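PDB 2CYA: tyrosine--tRNA ligase from Aeropyrum pernix, which probably catalyses the ATP-dependent activation of tyrosine to Tyr-AMP and its transfer to the acceptor end of tRNA(Tyr). Local coordinates for residues Val47-Trp52 against Val237-Ser242. Residues are numbered along the deposited sequence; the frame is centred on the assembly and turned at random.
Sequences VAHIGW and VKMSKS. With SO4 (sulfate ion), chain C.
His49, Trp52 and Lys241 converge on one oxygen of a bound sulfate, and this shared anion joins the polar side of the contact. Lys241 NZ comes nearest, donating to SO4 O4 at 2.8 Å. Trp52 NE1 donates to the same oxygen at 2.9 Å. His49 NE2 is the third donor to SO4 O4, at 3.0 Å. The two ring N-H bonds are bent, 136° from the histidine and 130° from the indole, and O4 sits at the edge of both rings. Bends in the middle of the lysine chain bring it back past Val47 O and the edge of the imidazole, where its CD lies 3.9 Å from His49 CD2; the ammonium also bonds Ser45 OG.

Apolar contacts meet the histidine over a face rather than at its edge. Met239 CG, anti to the backbone N (chi1 -170°), sits over one face of the imidazole, offset toward its rim, in a CH-pi contact 4.3 Å from the ring centroid. Its sulfur continues obliquely past the ring to Ile50 CG1, at 3.7 Å, and Ile50 in turn packs on Ile279 and Ile283 of helix 275-284.

A capping bond helps to hold the histidine's rotation: in the turn that leads into helix 51-64, Gly51 N, somewhat tilted from the ring plane, donates to His49 ND1 at 3.0 Å, so that ND1 accepts from the backbone while NE2 is turned to donate to the sulfate. An alanine in place of His49 would probably leave O4 without one of its three donors, deprive Gly51 N of its cap and open a gap beside Met239.

His49 and Lys241 belong to the HIGH-like and KMSKS signatures of class I synthetases, and both, with Trp52, are inferred to bind ATP. The sulfate, probably from the crystallisation liquor, is therefore consistent with a site for an ATP phosphate, with the loop 237-242 drawn against the turn leading into helix 51-64.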
ATOM      1  N   VAL A  47       3.018   5.571 -26.703  1.00 33.69           N
ATOM      2  CA  VAL A  47       2.112   5.829 -27.811  1.00 31.97           C
ATOM      3  C   VAL A  47       1.283   4.573 -28.085  1.00 30.51           C
ATOM      4  O   VAL A  47       1.810   3.462 -28.158  1.00 27.80           O
ATOM      5  CB  VAL A  47       2.885   6.210 -29.095  1.00 34.13           C
ATOM      6  CG1 VAL A  47       1.899   6.586 -30.205  1.00 33.19           C
ATOM      7  CG2 VAL A  47       3.843   7.369 -28.805  1.00 31.99           C
ATOM      8  N   ALA A  48      -0.022   4.754 -28.228  1.00 29.28           N
ATOM      9  CA  ALA A  48      -0.892   3.627 -28.500  1.00 29.78           C
ATOM     10  C   ALA A  48      -0.497   2.887 -29.787  1.00 29.32           C
ATOM     11  O   ALA A  48      -0.190   3.505 -30.805  1.00 28.18           O
ATOM     12  CB  ALA A  48      -2.319   4.103 -28.605  1.00 29.99           C
ATOM     13  N   HIS A  49      -0.481   1.561 -29.725  1.00 27.71           N
ATOM     14  CA  HIS A  49      -0.187   0.777 -30.911  1.00 29.03           C
ATOM     15  C   HIS A  49      -1.478   0.020 -31.244  1.00 26.65           C
ATOM     16  O   HIS A  49      -2.425   0.036 -30.462  1.00 22.98           O
ATOM     17  CB  HIS A  49       1.008  -0.154 -30.680  1.00 30.66           C
ATOM     18  CG  HIS A  49       0.849  -1.079 -29.520  1.00 34.07           C
ATOM     19  ND1 HIS A  49       0.016  -2.176 -29.551  1.00 37.74           N
ATOM     20  CD2 HIS A  49       1.455  -1.099 -28.308  1.00 37.53           C
ATOM     21  CE1 HIS A  49       0.115  -2.834 -28.408  1.00 38.93           C
ATOM     22  NE2 HIS A  49       0.982  -2.203 -27.637  1.00 37.81           N
ATOM     23  N   ILE A  50      -1.529  -0.649 -32.385  1.00 26.58           N
ATOM     24  CA  ILE A  50      -2.780  -1.280 -32.780  1.00 25.76           C
ATOM     25  C   ILE A  50      -3.327  -2.354 -31.858  1.00 27.90           C
ATOM     26  O   ILE A  50      -4.516  -2.663 -31.913  1.00 27.80           O
ATOM     27  CB  ILE A  50      -2.675  -1.826 -34.214  1.00 28.93           C
ATOM     28  CG1 ILE A  50      -1.556  -2.887 -34.314  1.00 26.75           C
ATOM     29  CG2 ILE A  50      -2.411  -0.656 -35.166  1.00 24.03           C
ATOM     30  CD1 ILE A  50      -1.499  -3.557 -35.686  1.00 27.28           C
ATOM     31  N   GLY A  51      -2.473  -2.904 -30.996  1.00 28.01           N
ATOM     32  CA  GLY A  51      -2.923  -3.943 -30.092  1.00 26.18           C
ATOM     33  C   GLY A  51      -4.000  -3.464 -29.153  1.00 27.05           C
ATOM     34  O   GLY A  51      -4.899  -4.218 -28.770  1.00 27.52           O
ATOM     35  N   TRP A  52      -3.915  -2.194 -28.784  1.00 26.57           N
ATOM     36  CA  TRP A  52      -4.879  -1.599 -27.870  1.00 27.21           C
ATOM     37  C   TRP A  52      -6.243  -1.438 -28.521  1.00 25.53           C
ATOM     38  O   TRP A  52      -7.256  -1.338 -27.819  1.00 23.66           O
ATOM     39  CB  TRP A  52      -4.378  -0.232 -27.385  1.00 28.63           C
ATOM     40  CG  TRP A  52      -3.152  -0.307 -26.511  1.00 32.41           C
ATOM     41  CD1 TRP A  52      -2.431  -1.437 -26.188  1.00 34.41           C
ATOM     42  CD2 TRP A  52      -2.469   0.791 -25.892  1.00 32.83           C
ATOM     43  NE1 TRP A  52      -1.340  -1.100 -25.417  1.00 36.12           N
ATOM     44  CE2 TRP A  52      -1.336   0.259 -25.223  1.00 36.96           C
ATOM     45  CE3 TRP A  52      -2.699   2.172 -25.839  1.00 33.11           C
ATOM     46  CZ2 TRP A  52      -0.436   1.069 -24.511  1.00 34.88           C
ATOM     47  CZ3 TRP A  52      -1.802   2.977 -25.128  1.00 32.63           C
ATOM     48  CH2 TRP A  52      -0.685   2.419 -24.475  1.00 34.90           C
ATOM     49  N   VAL A 237       5.866 -13.229 -27.119  1.00 80.93           N
ATOM     50  CA  VAL A 237       6.195 -11.823 -26.913  1.00 80.48           C
ATOM     51  C   VAL A 237       5.040 -10.941 -27.389  1.00 80.43           C
ATOM     52  O   VAL A 237       4.623 -11.016 -28.546  1.00 80.41           O
ATOM     53  CB  VAL A 237       7.482 -11.432 -27.684  1.00 80.50           C
ATOM     54  CG1 VAL A 237       7.849  -9.986 -27.387  1.00 80.47           C
ATOM     55  CG2 VAL A 237       8.625 -12.362 -27.301  1.00 79.60           C
ATOM     56  N   LYS A 238       4.530 -10.108 -26.486  1.00 79.91           N
ATOM     57  CA  LYS A 238       3.419  -9.205 -26.785  1.00 79.24           C
ATOM     58  C   LYS A 238       3.883  -8.014 -27.619  1.00 78.77           C
ATOM     59  O   LYS A 238       5.074  -7.700 -27.661  1.00 79.09           O
ATOM     60  CB  LYS A 238       2.803  -8.686 -25.481  1.00 79.40           C
ATOM     61  CG  LYS A 238       2.491  -9.774 -24.456  1.00 80.15           C
ATOM     62  CD  LYS A 238       1.947  -9.189 -23.155  1.00 79.52           C
ATOM     63  CE  LYS A 238       1.717 -10.278 -22.115  1.00 78.95           C
ATOM     64  NZ  LYS A 238       0.812 -11.355 -22.615  1.00 78.83           N
ATOM     65  N   MET A 239       2.940  -7.357 -28.288  1.00 77.45           N
ATOM     66  CA  MET A 239       3.271  -6.185 -29.089  1.00 76.36           C
ATOM     67  C   MET A 239       3.377  -5.016 -28.104  1.00 76.55           C
ATOM     68  O   MET A 239       2.468  -4.788 -27.304  1.00 76.73           O
ATOM     69  CB  MET A 239       2.172  -5.908 -30.128  1.00 73.89           C
ATOM     70  CG  MET A 239       2.554  -4.839 -31.152  1.00 72.29           C
ATOM     71  SD  MET A 239       1.227  -4.281 -32.279  1.00 68.89           S
ATOM     72  CE  MET A 239       1.558  -5.283 -33.724  1.00 68.00           C
ATOM     73  N   SER A 240       4.489  -4.293 -28.142  1.00 77.04           N
ATOM     74  CA  SER A 240       4.679  -3.163 -27.237  1.00 77.75           C
ATOM     75  C   SER A 240       5.694  -2.181 -27.804  1.00 78.68           C
ATOM     76  O   SER A 240       6.340  -2.461 -28.816  1.00 79.34           O
ATOM     77  CB  SER A 240       5.141  -3.653 -25.856  1.00 77.68           C
ATOM     78  OG  SER A 240       6.414  -4.274 -25.914  1.00 77.04           O
ATOM     79  N   LYS A 241       5.837  -1.034 -27.143  1.00 79.50           N
ATOM     80  CA  LYS A 241       6.767   0.007 -27.579  1.00 80.33           C
ATOM     81  C   LYS A 241       8.262  -0.345 -27.453  1.00 81.44           C
ATOM     82  O   LYS A 241       9.120   0.459 -27.825  1.00 81.81           O
ATOM     83  CB  LYS A 241       6.481   1.309 -26.816  1.00 79.67           C
ATOM     84  CG  LYS A 241       5.113   1.931 -27.105  1.00 79.27           C
ATOM     85  CD  LYS A 241       3.975   1.225 -26.385  1.00 78.08           C
ATOM     86  CE  LYS A 241       4.049   1.476 -24.886  1.00 78.75           C
ATOM     87  NZ  LYS A 241       2.965   0.793 -24.140  1.00 77.58           N
ATOM     88  N   SER A 242       8.565  -1.542 -26.945  1.00 81.85           N
ATOM     89  CA  SER A 242       9.950  -2.004 -26.767  1.00 81.50           C
ATOM     90  C   SER A 242      10.792  -1.875 -28.046  1.00 80.85           C
ATOM     91  O   SER A 242      11.722  -1.066 -28.109  1.00 81.85           O
ATOM     92  CB  SER A 242       9.961  -3.466 -26.297  1.00 81.81           C
ATOM     93  OG  SER A 242       9.192  -3.641 -25.116  1.00 82.15           O
TER
HETATM   94  S   SO4 C1002       1.777  -2.483 -23.741  1.00108.85           S
HETATM   95  O1  SO4 C1002       1.259  -3.798 -24.326  1.00108.11           O
HETATM   96  O2  SO4 C1002       0.905  -2.153 -22.530  1.00108.18           O
HETATM   97  O3  SO4 C1002       3.088  -2.726 -23.254  1.00108.69           O
HETATM   98  O4  SO4 C1002       1.450  -1.498 -24.710  1.00107.97           O